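Dot/Icm T4SS effector (Legionella pneumophila, PDB 6VVC) is a type IV-secreted effector kinase that transfers phosphate to substrates and is activated by inositol hexakisphosphate of the host cell. Local coordinates at residues M14-K19 with M58-M63; N35-I40 with A49-N54; N45-V50 with L62-H67. All coordinates share one frame; numbering follows the deposited sequence.

Interaction 1 of 3, residues M14-K19 with M58-M63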
loop_
_atom_site.group_PDB
_atom_site.type_symbol
_atom_site.label_atom_id
_atom_site.label_comp_id
_atom_site.label_asym_id
_atom_site.label_seq_id
_atom_site.Cartn_x
_atom_site.Cartn_y
_atom_site.Cartn_z
ATOM N N MET A 14 7.225 -12.653 -26.699
ATOM C CA MET A 14 6.515 -13.743 -26.043
ATOM C C MET A 14 5.779 -13.218 -24.810
ATOM O O MET A 14 6.381 -12.504 -23.996
ATOM C CB MET A 14 7.524 -14.829 -25.657
ATOM C CG MET A 14 7.021 -15.902 -24.702
ATOM S SD MET A 14 5.969 -17.122 -25.499
ATOM C CE MET A 14 7.112 -17.850 -26.676
ATOM N N PRO A 15 4.493 -13.529 -24.642
ATOM C CA PRO A 15 3.769 -13.039 -23.460
ATOM C C PRO A 15 4.475 -13.411 -22.165
ATOM O O PRO A 15 4.872 -14.560 -21.954
ATOM C CB PRO A 15 2.398 -13.714 -23.579
ATOM C CG PRO A 15 2.217 -13.924 -25.037
ATOM C CD PRO A 15 3.588 -14.188 -25.605
ATOM N N LYS A 16 4.620 -12.418 -21.282
ATOM C CA LYS A 16 5.440 -12.588 -20.088
ATOM C C LYS A 16 4.891 -13.659 -19.153
ATOM O O LYS A 16 5.666 -14.323 -18.455
ATOM C CB LYS A 16 5.558 -11.254 -19.348
ATOM C CG LYS A 16 6.519 -11.281 -18.169
ATOM C CD LYS A 16 6.733 -9.888 -17.591
ATOM C CE LYS A 16 7.831 -9.888 -16.540
ATOM N NZ LYS A 16 8.156 -8.512 -16.071
ATOM N N ILE A 17 3.569 -13.843 -19.114
ATOM C CA ILE A 17 2.987 -14.789 -18.165
ATOM C C ILE A 17 3.540 -16.190 -18.395
ATOM O O ILE A 17 3.754 -16.953 -17.444
ATOM C CB ILE A 17 1.449 -14.763 -18.249
ATOM C CG1 ILE A 17 0.840 -15.525 -17.067
ATOM C CG2 ILE A 17 0.967 -15.366 -19.562
ATOM C CD1 ILE A 17 -0.643 -15.288 -16.883
ATOM N N ASN A 18 3.790 -16.552 -19.656
ATOM C CA ASN A 18 4.336 -17.875 -19.944
ATOM C C ASN A 18 5.759 -18.020 -19.421
ATOM O O ASN A 18 6.152 -19.101 -18.969
ATOM C CB ASN A 18 4.296 -18.148 -21.444
ATOM C CG ASN A 18 2.906 -18.010 -22.024
ATOM O OD1 ASN A 18 2.704 -17.301 -23.010
ATOM N ND2 ASN A 18 1.939 -18.686 -21.413
ATOM N N LYS A 19 6.553 -16.946 -19.483
ATOM C CA LYS A 19 7.908 -17.001 -18.945
ATOM C C LYS A 19 7.887 -17.135 -17.427
ATOM O O LYS A 19 8.702 -17.863 -16.850
ATOM C CB LYS A 19 8.684 -15.751 -19.359
ATOM C CG LYS A 19 8.793 -15.553 -20.864
ATOM C CD LYS A 19 9.300 -14.160 -21.207
ATOM C CE LYS A 19 9.254 -13.900 -22.705
ATOM N NZ LYS A 19 9.543 -12.476 -23.037
ATOM N N MET A 58 -4.090 -17.234 -15.491
ATOM C CA MET A 58 -5.041 -16.186 -15.841
ATOM C C MET A 58 -4.448 -14.790 -15.762
ATOM O O MET A 58 -4.773 -13.933 -16.591
ATOM C CB MET A 58 -6.254 -16.258 -14.908
ATOM C CG MET A 58 -6.998 -17.572 -14.981
ATOM S SD MET A 58 -7.875 -17.749 -16.543
ATOM C CE MET A 58 -7.728 -19.509 -16.804
ATOM N N ASP A 59 -3.588 -14.547 -14.785
ATOM C CA ASP A 59 -3.143 -13.202 -14.454
ATOM C C ASP A 59 -1.954 -13.336 -13.520
ATOM O O ASP A 59 -1.779 -14.365 -12.863
ATOM C CB ASP A 59 -4.272 -12.402 -13.800
ATOM C CG ASP A 59 -4.007 -10.919 -13.791
ATOM O OD1 ASP A 59 -3.057 -10.470 -14.470
ATOM O OD2 ASP A 59 -4.760 -10.199 -13.101
ATOM N N TYR A 60 -1.133 -12.287 -13.469
ATOM C CA TYR A 60 0.028 -12.280 -12.591
ATOM C C TYR A 60 0.223 -10.888 -12.010
ATOM O O TYR A 60 -0.249 -9.890 -12.559
ATOM C CB TYR A 60 1.309 -12.725 -13.320
ATOM C CG TYR A 60 1.766 -11.789 -14.418
ATOM C CD1 TYR A 60 2.596 -10.712 -14.139
ATOM C CD2 TYR A 60 1.375 -11.990 -15.734
ATOM C CE1 TYR A 60 3.016 -9.856 -15.138
ATOM C CE2 TYR A 60 1.792 -11.140 -16.740
ATOM C CZ TYR A 60 2.613 -10.075 -16.435
ATOM O OH TYR A 60 3.030 -9.226 -17.433
ATOM N N VAL A 61 0.924 -10.839 -10.880
ATOM C CA VAL A 61 1.317 -9.584 -10.251
ATOM C C VAL A 61 2.706 -9.760 -9.654
ATOM O O VAL A 61 2.999 -10.776 -9.013
ATOM C CB VAL A 61 0.303 -9.133 -9.177
ATOM C CG1 VAL A 61 0.132 -10.202 -8.109
ATOM C CG2 VAL A 61 0.746 -7.814 -8.559
ATOM N N LEU A 62 3.561 -8.767 -9.871
ATOM C CA LEU A 62 4.931 -8.782 -9.376
ATOM C C LEU A 62 4.940 -8.253 -7.948
ATOM O O LEU A 62 4.553 -7.105 -7.703
ATOM C CB LEU A 62 5.819 -7.937 -10.287
ATOM C CG LEU A 62 7.336 -8.027 -10.123
ATOM C CD1 LEU A 62 8.009 -7.371 -11.322
ATOM C CD2 LEU A 62 7.791 -7.375 -8.829
ATOM N N MET A 63 5.384 -9.083 -7.005
ATOM C CA MET A 63 5.297 -8.746 -5.589
ATOM C C MET A 63 6.578 -8.129 -5.044
ATOM O O MET A 63 6.524 -7.089 -4.377
ATOM C CB MET A 63 4.918 -9.994 -4.780
ATOM C CG MET A 63 3.548 -10.551 -5.145
ATOM S SD MET A 63 2.977 -11.860 -4.045
ATOM C CE MET A 63 4.283 -13.069 -4.246
#

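Interaction 2 of 3, residues N35-I40 with A49-N54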
loop_
_atom_site.group_PDB
_atom_site.type_symbol
_atom_site.label_atom_id
_atom_site.label_comp_id
_atom_site.label_asym_id
_atom_site.label_seq_id
_atom_site.Cartn_x
_atom_site.Cartn_y
_atom_site.Cartn_z
ATOM N N ASN A 35 -4.066 -26.302 -2.583
ATOM C CA ASN A 35 -4.558 -25.048 -3.138
ATOM C C ASN A 35 -4.271 -24.992 -4.633
ATOM O O ASN A 35 -3.174 -25.337 -5.083
ATOM C CB ASN A 35 -3.918 -23.850 -2.440
ATOM C CG ASN A 35 -4.405 -22.525 -3.000
ATOM O OD1 ASN A 35 -3.793 -21.960 -3.907
ATOM N ND2 ASN A 35 -5.517 -22.029 -2.469
ATOM N N LYS A 36 -5.267 -24.549 -5.404
ATOM C CA LYS A 36 -5.163 -24.536 -6.856
ATOM C C LYS A 36 -5.512 -23.189 -7.480
ATOM O O LYS A 36 -5.664 -23.115 -8.705
ATOM C CB LYS A 36 -6.066 -25.617 -7.468
ATOM C CG LYS A 36 -5.589 -27.043 -7.258
ATOM C CD LYS A 36 -6.462 -28.015 -8.038
ATOM C CE LYS A 36 -5.940 -29.438 -7.958
ATOM N NZ LYS A 36 -6.780 -30.376 -8.755
ATOM N N GLU A 37 -5.647 -22.121 -6.688
ATOM C CA GLU A 37 -5.971 -20.834 -7.289
ATOM C C GLU A 37 -4.731 -19.998 -7.589
ATOM O O GLU A 37 -4.707 -19.279 -8.593
ATOM C CB GLU A 37 -6.916 -20.026 -6.396
ATOM C CG GLU A 37 -7.447 -18.785 -7.110
ATOM C CD GLU A 37 -8.517 -18.046 -6.332
ATOM O OE1 GLU A 37 -8.805 -18.438 -5.182
ATOM O OE2 GLU A 37 -9.074 -17.069 -6.877
ATOM N N PHE A 38 -3.701 -20.069 -6.746
ATOM C CA PHE A 38 -2.498 -19.277 -6.942
ATOM C C PHE A 38 -1.258 -20.157 -6.888
ATOM O O PHE A 38 -1.208 -21.155 -6.165
ATOM C CB PHE A 38 -2.352 -18.171 -5.886
ATOM C CG PHE A 38 -3.525 -17.243 -5.810
ATOM C CD1 PHE A 38 -3.722 -16.270 -6.775
ATOM C CD2 PHE A 38 -4.424 -17.336 -4.762
ATOM C CE1 PHE A 38 -4.803 -15.412 -6.700
ATOM C CE2 PHE A 38 -5.504 -16.480 -4.681
ATOM C CZ PHE A 38 -5.694 -15.518 -5.650
ATOM N N LYS A 39 -0.260 -19.766 -7.675
ATOM C CA LYS A 39 1.096 -20.277 -7.563
ATOM C C LYS A 39 2.045 -19.091 -7.491
ATOM O O LYS A 39 1.747 -18.005 -7.997
ATOM C CB LYS A 39 1.466 -21.190 -8.738
ATOM C CG LYS A 39 0.729 -22.520 -8.728
ATOM C CD LYS A 39 1.256 -23.478 -9.789
ATOM C CE LYS A 39 2.628 -24.038 -9.426
ATOM N NZ LYS A 39 2.568 -24.946 -8.246
ATOM N N ILE A 40 3.190 -19.304 -6.854
ATOM C CA ILE A 40 4.176 -18.255 -6.627
ATOM C C ILE A 40 5.478 -18.675 -7.291
ATOM O O ILE A 40 5.969 -19.788 -7.062
ATOM C CB ILE A 40 4.368 -17.985 -5.124
ATOM C CG1 ILE A 40 3.040 -17.521 -4.519
ATOM C CG2 ILE A 40 5.447 -16.936 -4.899
ATOM C CD1 ILE A 40 2.946 -17.692 -3.027
ATOM N N ALA A 49 3.019 -13.623 -8.044
ATOM C CA ALA A 49 1.854 -14.463 -7.799
ATOM C C ALA A 49 1.093 -14.619 -9.109
ATOM O O ALA A 49 0.864 -13.633 -9.818
ATOM C CB ALA A 49 0.943 -13.867 -6.727
ATOM N N VAL A 50 0.717 -15.854 -9.435
ATOM C CA VAL A 50 -0.025 -16.158 -10.653
ATOM C C VAL A 50 -1.357 -16.776 -10.262
ATOM O O VAL A 50 -1.396 -17.748 -9.497
ATOM C CB VAL A 50 0.753 -17.106 -11.584
ATOM C CG1 VAL A 50 -0.085 -17.436 -12.817
ATOM C CG2 VAL A 50 2.080 -16.490 -11.986
ATOM N N ARG A 51 -2.440 -16.222 -10.793
ATOM C CA ARG A 51 -3.775 -16.756 -10.572
ATOM C C ARG A 51 -4.110 -17.786 -11.641
ATOM O O ARG A 51 -3.856 -17.570 -12.831
ATOM C CB ARG A 51 -4.804 -15.627 -10.584
ATOM C CG ARG A 51 -6.242 -16.099 -10.607
ATOM C CD ARG A 51 -7.211 -14.930 -10.516
ATOM N NE ARG A 51 -7.908 -14.931 -9.234
ATOM C CZ ARG A 51 -7.924 -13.923 -8.364
ATOM N NH1 ARG A 51 -7.298 -12.780 -8.619
ATOM N NH2 ARG A 51 -8.592 -14.061 -7.231
ATOM N N PHE A 52 -4.689 -18.905 -11.211
ATOM C CA PHE A 52 -5.029 -20.006 -12.096
ATOM C C PHE A 52 -6.523 -20.300 -12.043
ATOM O O PHE A 52 -7.200 -20.009 -11.052
ATOM C CB PHE A 52 -4.258 -21.280 -11.726
ATOM C CG PHE A 52 -2.833 -21.290 -12.198
ATOM C CD1 PHE A 52 -1.827 -20.730 -11.427
ATOM C CD2 PHE A 52 -2.498 -21.871 -13.410
ATOM C CE1 PHE A 52 -0.515 -20.744 -11.858
ATOM C CE2 PHE A 52 -1.188 -21.888 -13.848
ATOM C CZ PHE A 52 -0.196 -21.324 -13.071
ATOM N N GLU A 53 -7.027 -20.879 -13.131
ATOM C CA GLU A 53 -8.394 -21.391 -13.181
ATOM C C GLU A 53 -8.383 -22.603 -14.102
ATOM O O GLU A 53 -8.201 -22.459 -15.314
ATOM C CB GLU A 53 -9.373 -20.331 -13.674
ATOM C CG GLU A 53 -10.782 -20.854 -13.932
ATOM C CD GLU A 53 -11.735 -19.765 -14.388
ATOM O OE1 GLU A 53 -11.298 -18.600 -14.504
ATOM O OE2 GLU A 53 -12.920 -20.075 -14.634
ATOM N N ASN A 54 -8.572 -23.790 -13.528
ATOM C CA ASN A 54 -8.550 -25.042 -14.284
ATOM C C ASN A 54 -7.221 -25.213 -15.023
ATOM O O ASN A 54 -7.178 -25.449 -16.231
ATOM C CB ASN A 54 -9.732 -25.117 -15.254
ATOM C CG ASN A 54 -11.052 -25.355 -14.546
ATOM O OD1 ASN A 54 -11.979 -24.551 -14.647
ATOM N ND2 ASN A 54 -11.144 -26.468 -13.825
#

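Interaction 3 of 3, residues N45-V50 with L62-H67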
loop_
_atom_site.group_PDB
_atom_site.type_symbol
_atom_site.label_atom_id
_atom_site.label_comp_id
_atom_site.label_asym_id
_atom_site.label_seq_id
_atom_site.Cartn_x
_atom_site.Cartn_y
_atom_site.Cartn_z
ATOM N N ASN A 45 14.842 -13.185 -10.869
ATOM C CA ASN A 45 15.114 -12.552 -9.583
ATOM C C ASN A 45 13.931 -11.767 -9.033
ATOM O O ASN A 45 14.095 -11.021 -8.058
ATOM C CB ASN A 45 16.333 -11.626 -9.673
ATOM C CG ASN A 45 17.553 -12.325 -10.238
ATOM O OD1 ASN A 45 17.927 -13.407 -9.786
ATOM N ND2 ASN A 45 18.175 -11.716 -11.241
ATOM N N GLU A 46 12.748 -11.911 -9.621
ATOM C CA GLU A 46 11.540 -11.240 -9.158
ATOM C C GLU A 46 10.483 -12.288 -8.844
ATOM O O GLU A 46 10.376 -13.301 -9.541
ATOM C CB GLU A 46 11.032 -10.251 -10.209
ATOM C CG GLU A 46 11.918 -9.020 -10.346
ATOM C CD GLU A 46 11.501 -8.113 -11.486
ATOM O OE1 GLU A 46 11.206 -8.629 -12.585
ATOM O OE2 GLU A 46 11.461 -6.880 -11.282
ATOM N N VAL A 47 9.707 -12.048 -7.788
ATOM C CA VAL A 47 8.755 -13.024 -7.268
ATOM C C VAL A 47 7.346 -12.575 -7.631
ATOM O O VAL A 47 6.949 -11.441 -7.338
ATOM C CB VAL A 47 8.914 -13.207 -5.748
ATOM C CG1 VAL A 47 7.854 -14.155 -5.204
ATOM C CG2 VAL A 47 10.306 -13.738 -5.433
ATOM N N TYR A 48 6.596 -13.477 -8.263
ATOM C CA TYR A 48 5.278 -13.196 -8.805
ATOM C C TYR A 48 4.242 -14.125 -8.185
ATOM O O TYR A 48 4.536 -15.278 -7.856
ATOM C CB TYR A 48 5.242 -13.401 -10.333
ATOM C CG TYR A 48 6.121 -12.487 -11.160
ATOM C CD1 TYR A 48 7.477 -12.730 -11.300
ATOM C CD2 TYR A 48 5.580 -11.401 -11.836
ATOM C CE1 TYR A 48 8.278 -11.905 -12.070
ATOM C CE2 TYR A 48 6.370 -10.571 -12.608
ATOM C CZ TYR A 48 7.718 -10.828 -12.723
ATOM O OH TYR A 48 8.507 -10.002 -13.491
ATOM N N ALA A 49 3.019 -13.623 -8.044
ATOM C CA ALA A 49 1.854 -14.463 -7.799
ATOM C C ALA A 49 1.093 -14.619 -9.109
ATOM O O ALA A 49 0.864 -13.633 -9.818
ATOM C CB ALA A 49 0.943 -13.867 -6.727
ATOM N N VAL A 50 0.717 -15.854 -9.435
ATOM C CA VAL A 50 -0.025 -16.158 -10.653
ATOM C C VAL A 50 -1.357 -16.776 -10.262
ATOM O O VAL A 50 -1.396 -17.748 -9.497
ATOM C CB VAL A 50 0.753 -17.106 -11.584
ATOM C CG1 VAL A 50 -0.085 -17.436 -12.817
ATOM C CG2 VAL A 50 2.080 -16.490 -11.986
ATOM N N LEU A 62 3.561 -8.767 -9.871
ATOM C CA LEU A 62 4.931 -8.782 -9.376
ATOM C C LEU A 62 4.940 -8.253 -7.948
ATOM O O LEU A 62 4.553 -7.105 -7.703
ATOM C CB LEU A 62 5.819 -7.937 -10.287
ATOM C CG LEU A 62 7.336 -8.027 -10.123
ATOM C CD1 LEU A 62 8.009 -7.371 -11.322
ATOM C CD2 LEU A 62 7.791 -7.375 -8.829
ATOM N N MET A 63 5.384 -9.083 -7.005
ATOM C CA MET A 63 5.297 -8.746 -5.589
ATOM C C MET A 63 6.578 -8.129 -5.044
ATOM O O MET A 63 6.524 -7.089 -4.377
ATOM C CB MET A 63 4.918 -9.994 -4.780
ATOM C CG MET A 63 3.548 -10.551 -5.145
ATOM S SD MET A 63 2.977 -11.860 -4.045
ATOM C CE MET A 63 4.283 -13.069 -4.246
ATOM N N TRP A 64 7.735 -8.736 -5.305
ATOM C CA TRP A 64 8.989 -8.170 -4.826
ATOM C C TRP A 64 10.148 -8.716 -5.647
ATOM O O TRP A 64 10.004 -9.670 -6.415
ATOM C CB TRP A 64 9.203 -8.449 -3.329
ATOM C CG TRP A 64 9.479 -9.887 -2.964
ATOM C CD1 TRP A 64 10.658 -10.561 -3.107
ATOM C CD2 TRP A 64 8.562 -10.810 -2.363
ATOM N NE1 TRP A 64 10.529 -11.849 -2.644
ATOM C CE2 TRP A 64 9.251 -12.027 -2.181
ATOM C CE3 TRP A 64 7.224 -10.728 -1.965
ATOM C CZ2 TRP A 64 8.648 -13.151 -1.623
ATOM C CZ3 TRP A 64 6.625 -11.846 -1.411
ATOM C CH2 TRP A 64 7.338 -13.041 -1.245
ATOM N N LYS A 65 11.305 -8.084 -5.471
ATOM C CA LYS A 65 12.541 -8.494 -6.122
ATOM C C LYS A 65 13.428 -9.202 -5.109
ATOM O O LYS A 65 13.658 -8.685 -4.010
ATOM C CB LYS A 65 13.274 -7.288 -6.712
ATOM C CG LYS A 65 14.438 -7.660 -7.617
ATOM C CD LYS A 65 15.138 -6.424 -8.159
ATOM C CE LYS A 65 16.153 -6.782 -9.233
ATOM N NZ LYS A 65 16.933 -5.590 -9.668
ATOM N N SER A 66 13.919 -10.380 -5.479
ATOM C CA SER A 66 14.801 -11.138 -4.610
ATOM C C SER A 66 16.243 -10.662 -4.757
ATOM O O SER A 66 16.612 -9.982 -5.718
ATOM C CB SER A 66 14.719 -12.633 -4.923
ATOM O OG SER A 66 13.574 -13.215 -4.327
ATOM N N HIS A 67 17.061 -11.039 -3.782
ATOM C CA HIS A 67 18.468 -10.671 -3.767
ATOM C C HIS A 67 19.289 -11.625 -4.627
ATOM O O HIS A 67 18.922 -12.787 -4.806
ATOM C CB HIS A 67 18.993 -10.666 -2.331
ATOM C CG HIS A 67 20.467 -10.442 -2.228
ATOM N ND1 HIS A 67 21.389 -11.446 -2.435
ATOM C CD2 HIS A 67 21.183 -9.330 -1.935
ATOM C CE1 HIS A 67 22.608 -10.963 -2.278
ATOM N NE2 HIS A 67 22.510 -9.680 -1.973
#

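Interaction 1 of 3, residues M14-K19 with M58-M63
Ile17 and Tyr60 carry this contact, a small apolar patch where the first turn of helix 16-21 rests against strand 56-65. CB of Ile17 sits 3.7 Å from CD2 of Tyr60, and its CG1 lies beside the same ring carbon, so the branch point of the isoleucine and the CD2/CE2 side of the ring do the touching. The longer branch, CG1 to CD1, runs past the ring to the strand itself: CG1 stands opposite the backbone N (chi1 -168°), and CD1 ends 3.7 Å from the backbone N of Asp59, close also to the carbonyl carbon of Met58. CB of Tyr60 points toward the helix, and CG lies between its own N and carbonyl carbon (chi1 65°), which sets the CD2/CE2 side against Ile17. Lys16 crosses the far end of the tyrosine at about a right angle, its methylenes spanning the hydroxyl: CB and CD of Lys16 are each 3.8 Å from OH of Tyr60. The lysine is extended throughout, which carries its ammonium beyond the ring to a weak hydrogen bond with the hydroxyl of Tyr48. No hydrogen bond links the two segments, and the 229 Å² they bury is held by van der Waals contact. On the strand, Asp59 turns its carboxylate forward, so that OD1 receives the N-H of the next residue, Tyr60, at 2.8 Å, a bent bond (132°) that reaches the oxygen from above the carboxylate plane. The same OD1 forms a salt bridge with Lys132, whose ammonium also makes a cation-pi contact with the Tyr60 ring. The arrangement is plain helix-on-sheet packing at the protein surface, the short helix 16-21, second in the chain, lying against an outermost strand of a four-stranded antiparallel sheet.

Interaction 2 of 3, residues N35-I40 with A49-N54
The guanidinium of Arg51 has CE1 of Phe38 over one face, 3.8 Å above its centre, while OE2 of Glu37 approaches its edge. The two flat groups are steeply inclined, 63° between planes, and CE1 and CZ of Phe38 are the ring atoms nearest the guanidinium; CG of Glu37 lies over one face of the Phe38 ring, toward its rim, and Val50 O is at that ring's edge. This cluster stands on the beta hairpin of strands 38-43 and 46-53, where Phe38 and Arg51 form a non-hydrogen-bonded antiparallel pair and project from the same face of the sheet. The salt bridge from NH2 of Arg51 to OE2 of Glu37 measures 3.1 Å and meets the oxygen from above the carboxylate plane; NE adds a weaker bond to the same OE2. Glu126 takes a second salt bridge from NH2, and Phe129 makes a cation-pi contact with the guanidinium, which is thus held between the hairpin and helix 114-133. That helix also packs on the Phe38 ring.

On the face that carries Lys39 and Val50, Lys39 crosses the ring of Phe52 obliquely, its CB 3.7 Å from CE1, while Glu37 O lies at the edge of that ring. The lysine then bends at chi3 and chi4, taking its ammonium away from the phenylalanine to a salt bridge with Asp25. Between the strands, Lys39 and Val50 exchange both backbone hydrogen bonds as a hydrogen-bonded pair. Just before strand 38-43, Glu37 O receives the N-H of Phe52 over 2.6 Å, with the donor tilted 25° from the carbonyl plane, and the same oxygen draws a CA-H contact from Arg51 CA at 3.3 Å.

Interaction 3 of 3, residues N45-V50 with L62-H67
Backbone hydrogen bonds set the register of Val47 against Met63 and Trp64, which both face it in a classic beta bulge. Val47 N gives a nearly straight bond (175°) to Trp64 O at 2.8 Å, while Val47 O is shared: it takes the N-H of Met63 at 2.8 Å and, weakly, that of Trp64. Beyond the bulge toward the end of the strand, Ser66 N donates to Asn45 O.

CH-pi contacts form on each face of the sheet. CB of Val47 stands 3.9 Å from the centroid of the five-membered ring of Trp64, only 17° off its normal, with CG2 near NE1 and CG1 near CZ2, so the valine lies along one face of the indole. Trp64 brings its ring there by placing CG between its own N and carbonyl carbon (chi1 69°). On the opposite face, CG of Leu62 lies over the Tyr48 ring, 4.1 Å from its centroid, and CD1 reaches on toward the hydroxyl and the carboxylate of Glu46.

Apolar side-chain contacts fill in around the bulge. Met63, bent at chi3, sends CE to within 3.9 Å of CG1 of Val47 and lays SD at the same distance from CB of Ala49. On the Leu62 face, CG of Glu46 meets CG of Lys65 at 4.0 Å.

The hairpin of strands 46-53 and 56-65 is flanked by strand 38-43, whose Ile40 and Arg42 touch Val47. Helix 16-21 packs on Tyr48 through Ile20, while helix 114-133 meets Ala49 and Met63 from the other face; Tyr156 packs edge-to-face with Trp64.

All three contacts involve one four-stranded antiparallel sheet near the N-terminus, with centres 11 to 15 Å apart. Strands 38-43, 46-53 and 56-65 follow one another in sequence and in space as a meander: interaction 2 joins the first two, interaction 3 the last two, and interaction 1 brings the earlier helix 16-21 onto the last strand. Interactions 2 and 3 share Ala49 and Val50; interactions 1 and 3 share Leu62 and Met63. With helix 114-133 on the other face, the sheet is sandwiched between helices, an arrangement consistent with the N-terminal lobe of a protein kinase.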